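Local coordinates for GGDEF family protein (Vibrio cholerae, PDB 5GZS), which is the arginine-binding periplasmic portion of CdgH, a diguanylate cyclase, and probably senses the amino acid to tune the making of cyclic di-GMP, at residues Y202-D205 / I206-A210; L211-S214 / V215-G219. All blocks are in the same frame, centred on the assembly; numbering follows the deposited sequence.

In the fold
Both contacts lie on one long helix, 189-218, and follow each other in series: contact 1 (202-210) ends where contact 2 (211-219) begins, and their centres are about 14 Å apart. The surroundings change gradually along it. At 202-210 its side chains meet helices 15-28 and 144-149, with the side chain of Tyr202 about 13 Å from the bound arginine. Met436 touches both Arg207 and Leu211, and 211-219 goes on to meet the end of helix 248-259, the loop residues Leu260 and Leu261, and helix 421-435. The family 3 solute-binding sequence occurs twice in the chain, and strand 226-230 follows soon after the helix, consistent with a helical link between two such modules.

Contact 1: residues Y202-D205 / I206-A210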
ATOM      1  N   TYR A 202     -31.451  -1.457   3.953  1.00 30.10           N
ATOM      2  CA  TYR A 202     -31.847  -1.504   5.338  1.00 24.09           C
ATOM      3  C   TYR A 202     -30.787  -0.863   6.176  1.00 24.47           C
ATOM      4  O   TYR A 202     -31.099   0.005   6.965  1.00 24.31           O
ATOM      5  CB  TYR A 202     -32.110  -2.932   5.783  1.00 26.52           C
ATOM      6  CG  TYR A 202     -32.491  -3.072   7.242  1.00 25.87           C
ATOM      7  CD1 TYR A 202     -31.517  -3.156   8.234  1.00 25.97           C
ATOM      8  CD2 TYR A 202     -33.824  -3.144   7.627  1.00 24.90           C
ATOM      9  CE1 TYR A 202     -31.860  -3.296   9.567  1.00 27.86           C
ATOM     10  CE2 TYR A 202     -34.177  -3.279   8.970  1.00 25.45           C
ATOM     11  CZ  TYR A 202     -33.191  -3.362   9.925  1.00 32.56           C
ATOM     12  OH  TYR A 202     -33.537  -3.512  11.237  1.00 40.40           O
ATOM     13  N   GLN A 203     -29.520  -1.254   6.005  1.00 33.05           N
ATOM     14  CA  GLN A 203     -28.475  -0.718   6.889  1.00 24.62           C
ATOM     15  C   GLN A 203     -28.045   0.700   6.498  1.00 24.11           C
ATOM     16  O   GLN A 203     -27.684   1.497   7.357  1.00 24.30           O
ATOM     17  CB  GLN A 203     -27.270  -1.672   6.961  1.00 25.57           C
ATOM     18  CG  GLN A 203     -26.525  -2.017   5.664  1.00 28.01           C
ATOM     19  CD  GLN A 203     -25.510  -0.953   5.252  1.00 28.60           C
ATOM     20  OE1 GLN A 203     -24.596  -0.598   6.001  1.00 26.01           O
ATOM     21  NE2 GLN A 203     -25.693  -0.424   4.057  1.00 24.91           N
ATOM     22  N   LEU A 204     -28.104   1.037   5.217  1.00 30.33           N
ATOM     23  CA  LEU A 204     -27.729   2.390   4.834  1.00 30.98           C
ATOM     24  C   LEU A 204     -28.725   3.381   5.450  1.00 30.55           C
ATOM     25  O   LEU A 204     -28.341   4.485   5.865  1.00 25.48           O
ATOM     26  CB  LEU A 204     -27.673   2.565   3.312  1.00 28.21           C
ATOM     27  CG  LEU A 204     -26.983   3.871   2.901  1.00 28.39           C
ATOM     28  CD1 LEU A 204     -25.694   4.001   3.707  1.00 27.08           C
ATOM     29  CD2 LEU A 204     -26.691   3.940   1.413  1.00 22.78           C
ATOM     30  N   ASP A 205     -29.994   2.982   5.529  1.00 25.07           N
ATOM     31  CA  ASP A 205     -31.025   3.825   6.138  1.00 23.94           C
ATOM     32  C   ASP A 205     -30.790   4.100   7.629  1.00 24.47           C
ATOM     33  O   ASP A 205     -30.929   5.246   8.082  1.00 28.08           O
ATOM     34  CB  ASP A 205     -32.386   3.189   5.946  1.00 23.88           C
ATOM     35  CG  ASP A 205     -32.975   3.479   4.584  1.00 29.97           C
ATOM     36  OD1 ASP A 205     -32.305   4.123   3.759  1.00 31.78           O
ATOM     37  OD2 ASP A 205     -34.121   3.054   4.334  1.00 44.07           O
ATOM     38  N   ILE A 206     -30.434   3.071   8.389  1.00 23.29           N
ATOM     39  CA  ILE A 206     -30.074   3.235   9.800  1.00 36.84           C
ATOM     40  C   ILE A 206     -28.908   4.181   9.962  1.00 32.88           C
ATOM     41  O   ILE A 206     -28.910   5.049  10.855  1.00 27.65           O
ATOM     42  CB  ILE A 206     -29.685   1.898  10.464  1.00 50.16           C
ATOM     43  CG1 ILE A 206     -30.905   1.009  10.637  1.00 36.41           C
ATOM     44  CG2 ILE A 206     -28.958   2.115  11.832  1.00 27.17           C
ATOM     45  CD1 ILE A 206     -30.543  -0.336  11.233  1.00 28.72           C
ATOM     46  N   ARG A 207     -27.897   4.003   9.114  1.00 30.97           N
ATOM     47  CA  ARG A 207     -26.727   4.894   9.173  1.00 48.17           C
ATOM     48  C   ARG A 207     -27.040   6.330   8.719  1.00 24.11           C
ATOM     49  O   ARG A 207     -26.549   7.261   9.321  1.00 26.49           O
ATOM     50  CB  ARG A 207     -25.585   4.299   8.378  1.00 24.99           C
ATOM     51  CG  ARG A 207     -25.003   3.131   9.158  1.00 28.42           C
ATOM     52  CD  ARG A 207     -24.262   2.182   8.241  1.00 36.76           C
ATOM     53  NE  ARG A 207     -22.979   2.732   7.840  1.00 30.10           N
ATOM     54  CZ  ARG A 207     -22.418   2.504   6.668  1.00 29.41           C
ATOM     55  NH1 ARG A 207     -23.016   1.724   5.784  1.00 36.84           N
ATOM     56  NH2 ARG A 207     -21.243   3.040   6.396  1.00 30.34           N
ATOM     57  N   LYS A 208     -27.907   6.507   7.732  1.00 23.52           N
ATOM     58  CA  LYS A 208     -28.335   7.850   7.366  1.00 23.05           C
ATOM     59  C   LYS A 208     -29.065   8.557   8.510  1.00 33.33           C
ATOM     60  O   LYS A 208     -28.869   9.740   8.768  1.00 35.95           O
ATOM     61  CB  LYS A 208     -29.248   7.802   6.149  1.00 25.85           C
ATOM     62  CG  LYS A 208     -28.505   7.628   4.844  1.00 28.97           C
ATOM     63  CD  LYS A 208     -29.488   7.320   3.733  1.00 36.42           C
ATOM     64  CE  LYS A 208     -28.837   7.381   2.352  1.00 21.83           C
ATOM     65  NZ  LYS A 208     -29.856   6.901   1.389  1.00 21.52           N
ATOM     66  N   GLN A 209     -29.958   7.813   9.157  1.00 27.65           N
ATOM     67  CA  GLN A 209     -30.792   8.357  10.219  1.00 35.75           C
ATOM     68  C   GLN A 209     -29.934   8.858  11.367  1.00 35.45           C
ATOM     69  O   GLN A 209     -30.178   9.931  11.920  1.00 27.27           O
ATOM     70  CB  GLN A 209     -31.778   7.301  10.721  1.00 57.49           C
ATOM     71  CG  GLN A 209     -32.691   7.784  11.837  1.00 72.47           C
ATOM     72  CD  GLN A 209     -32.704   6.844  13.026  1.00 84.82           C
ATOM     73  OE1 GLN A 209     -31.701   6.202  13.336  1.00 87.26           O
ATOM     74  NE2 GLN A 209     -33.846   6.758  13.700  1.00 89.58           N
ATOM     75  N   ALA A 210     -28.922   8.074  11.721  1.00 37.62           N
ATOM     76  CA  ALA A 210     -28.000   8.459  12.801  1.00 33.30           C
ATOM     77  C   ALA A 210     -27.291   9.741  12.373  1.00 32.61           C
ATOM     78  O   ALA A 210     -27.264  10.713  13.118  1.00 25.80           O
ATOM     79  CB  ALA A 210     -27.008   7.366  13.100  1.00 26.21           C
TER
HETATM   80  O   HOH W   1     -30.380   3.988   2.083  1.00 44.99           O
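Residues 202-210 form a continuous alpha-helical segment, with i to i+4 bonds from Arg207 N to Gln203 O (3.1 Å), Lys208 N to Leu204 O (2.8 Å) and Gln209 N to Asp205 O (2.9 Å), while Ile206 N to Tyr202 O is weak. The clearest side-chain link is one turn long: Arg207 NH1 donates to Gln203 OE1 at 2.8 Å, with an N-H...O angle of 134°. The donor lies in the amide's carbonyl plane, on a lone pair, whereas OE1 sits near the guanidinium edge but somewhat out of its plane; the two planes are 47° apart. Gln203 CG sits between the backbone N and the carbonyl carbon (chi1 59°), and a bend at chi2 brings the amide alongside Arg207. OE1 also bonds Tyr80 OH, and NE2 bonds Gln200 O, so both ends of the amide are held. Separately, Ile206 CD1 approaches Tyr202 CE1 obliquely at 3.6 Å. Lys208 runs extended back across Leu204, its CE 4.0 Å from Leu204 CG. A water accepts from Lys208 NZ and donates to Asp205 OD1 (2.6 Å), bridging opposite charges. Tyr202 OH bonds Asp13 and Lys145, and Asp205 OD2 forms a salt bridge with Lys201. The i to i+4 backbone bonds and the Gln203-Arg207 and Tyr202-Ile206 links are characteristic of an alpha helix, here packing Ile206 and Arg207 on Leu148 of helix 144-149, while the Asp205 and Lys208 side bonds a water.

Contact 2: residues L211-S214 / V215-G219; sequences LRQS and VVESG
Val215 meets the preceding turn through both backbone and side chain: its N donates to Leu211 O at 3.2 Å, and its CG2 lies 3.7 Å from that same oxygen. CG1 is anti to the backbone N (chi1 172°), which leaves CG2 beside N and turned back along the helix. Val216 continues the alpha-helical pattern, with a nearly straight bond from its N to Arg212 O (N-H...O 174°). Its CG1 meets the amide nitrogen of Gln213, NE2, at 3.8 Å; the bend of the glutamine at chi2 lays this polar end against the valine, a van der Waals contact between side chains three residues apart. Glu217 N reaches Gln213 O at 2.9 Å, and the CG of the glutamate rests 3.3 Å from that carbonyl oxygen before the chain extends onward. At Ser218 the bond from N to Ser214 O is weak, and Val215 O takes a donor from Ser218 N at 2.9 Å. Gly219 N donates to Val216 O and, at 3.3 Å, to Val215 O, which thus accepts from two successive amides; Gly219, with positive phi (76°), is the first residue to leave helical geometry. Around this end, Leu211 and Val215 pack on Leu260, Arg212 NE bonds Met259 O, and Ser214 OG bonds Arg432 of helix 421-435, whose Thr425 touches Ser218. The last turns thus lie against that helix and the loop between helix 248-259 and strand 264-266.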
ATOM      1  N   LEU A 211     -26.787   9.741  11.136  1.00 25.28           N
ATOM      2  CA  LEU A 211     -26.091  10.875  10.584  1.00 25.16           C
ATOM      3  C   LEU A 211     -27.010  12.097  10.539  1.00 37.81           C
ATOM      4  O   LEU A 211     -26.633  13.193  10.961  1.00 33.13           O
ATOM      5  CB  LEU A 211     -25.554  10.563   9.172  1.00 34.33           C
ATOM      6  CG  LEU A 211     -24.866  11.769   8.512  1.00 36.48           C
ATOM      7  CD1 LEU A 211     -23.834  12.380   9.446  1.00 34.74           C
ATOM      8  CD2 LEU A 211     -24.201  11.416   7.198  1.00 38.43           C
ATOM      9  N   ARG A 212     -28.222  11.923  10.033  1.00 29.54           N
ATOM     10  CA  ARG A 212     -29.109  13.066   9.933  1.00 24.50           C
ATOM     11  C   ARG A 212     -29.506  13.603  11.308  1.00 39.52           C
ATOM     12  O   ARG A 212     -29.691  14.816  11.492  1.00 45.81           O
ATOM     13  CB  ARG A 212     -30.306  12.699   9.088  1.00 23.78           C
ATOM     14  CG  ARG A 212     -29.840  12.554   7.646  1.00 24.56           C
ATOM     15  CD  ARG A 212     -30.873  11.951   6.716  1.00 24.94           C
ATOM     16  NE  ARG A 212     -30.192  11.572   5.483  1.00 35.77           N
ATOM     17  CZ  ARG A 212     -30.757  10.919   4.477  1.00 37.52           C
ATOM     18  NH1 ARG A 212     -32.034  10.577   4.548  1.00 32.99           N
ATOM     19  NH2 ARG A 212     -30.041  10.616   3.394  1.00 36.15           N
ATOM     20  N   GLN A 213     -29.561  12.728  12.296  1.00 28.14           N
ATOM     21  CA  GLN A 213     -29.875  13.191  13.631  1.00 30.54           C
ATOM     22  C   GLN A 213     -28.742  14.065  14.136  1.00 35.20           C
ATOM     23  O   GLN A 213     -28.947  14.955  14.966  1.00 38.59           O
ATOM     24  CB  GLN A 213     -30.134  12.021  14.586  1.00 30.86           C
ATOM     25  CG  GLN A 213     -31.047  12.403  15.737  1.00 45.94           C
ATOM     26  CD  GLN A 213     -32.225  13.304  15.311  1.00 63.43           C
ATOM     27  OE1 GLN A 213     -32.859  13.099  14.265  1.00 72.10           O
ATOM     28  NE2 GLN A 213     -32.527  14.296  16.136  1.00 63.33           N
ATOM     29  N   SER A 214     -27.547  13.822  13.620  1.00 34.77           N
ATOM     30  CA  SER A 214     -26.400  14.605  14.036  1.00 36.79           C
ATOM     31  C   SER A 214     -26.478  16.007  13.466  1.00 40.31           C
ATOM     32  O   SER A 214     -26.061  16.981  14.127  1.00 27.30           O
ATOM     33  CB  SER A 214     -25.099  13.938  13.602  1.00 36.06           C
ATOM     34  OG  SER A 214     -24.779  12.878  14.469  1.00 37.77           O
ATOM     35  N   VAL A 215     -26.988  16.093  12.235  1.00 27.10           N
ATOM     36  CA  VAL A 215     -27.181  17.382  11.578  1.00 36.31           C
ATOM     37  C   VAL A 215     -28.117  18.234  12.424  1.00 33.34           C
ATOM     38  O   VAL A 215     -27.785  19.365  12.783  1.00 27.93           O
ATOM     39  CB  VAL A 215     -27.758  17.227  10.165  1.00 36.41           C
ATOM     40  CG1 VAL A 215     -28.136  18.588   9.576  1.00 25.89           C
ATOM     41  CG2 VAL A 215     -26.788  16.468   9.269  1.00 27.77           C
ATOM     42  N   VAL A 216     -29.273  17.655  12.753  1.00 30.50           N
ATOM     43  CA  VAL A 216     -30.282  18.293  13.603  1.00 27.70           C
ATOM     44  C   VAL A 216     -29.694  18.681  14.949  1.00 39.97           C
ATOM     45  O   VAL A 216     -29.838  19.838  15.382  1.00 43.83           O
ATOM     46  CB  VAL A 216     -31.520  17.373  13.832  1.00 36.24           C
ATOM     47  CG1 VAL A 216     -32.369  17.889  14.967  1.00 28.23           C
ATOM     48  CG2 VAL A 216     -32.347  17.238  12.543  1.00 26.39           C
ATOM     49  N   GLU A 217     -29.012  17.742  15.609  1.00 27.94           N
ATOM     50  CA  GLU A 217     -28.336  18.071  16.872  1.00 41.69           C
ATOM     51  C   GLU A 217     -27.298  19.177  16.718  1.00 41.29           C
ATOM     52  O   GLU A 217     -26.953  19.830  17.694  1.00 48.86           O
ATOM     53  CB  GLU A 217     -27.661  16.849  17.488  1.00 50.29           C
ATOM     54  CG  GLU A 217     -28.627  15.869  18.112  1.00 63.73           C
ATOM     55  CD  GLU A 217     -27.941  14.622  18.626  1.00 77.28           C
ATOM     56  OE1 GLU A 217     -26.688  14.596  18.663  1.00 81.76           O
ATOM     57  OE2 GLU A 217     -28.658  13.670  18.998  1.00 85.95           O
ATOM     58  N   SER A 218     -26.799  19.402  15.505  1.00 44.64           N
ATOM     59  CA  SER A 218     -25.765  20.411  15.321  1.00 38.93           C
ATOM     60  C   SER A 218     -26.424  21.773  15.350  1.00 38.23           C
ATOM     61  O   SER A 218     -25.804  22.785  15.671  1.00 30.82           O
ATOM     62  CB  SER A 218     -25.017  20.217  14.001  1.00 33.50           C
ATOM     63  OG  SER A 218     -25.745  20.779  12.923  1.00 38.89           O
ATOM     64  N   GLY A 219     -27.697  21.799  14.986  1.00 34.14           N
ATOM     65  CA  GLY A 219     -28.433  23.039  15.086  1.00 35.24           C
ATOM     66  C   GLY A 219     -28.079  23.993  13.980  1.00 28.82           C
ATOM     67  O   GLY A 219     -28.238  25.193  14.125  1.00 54.08           O
TER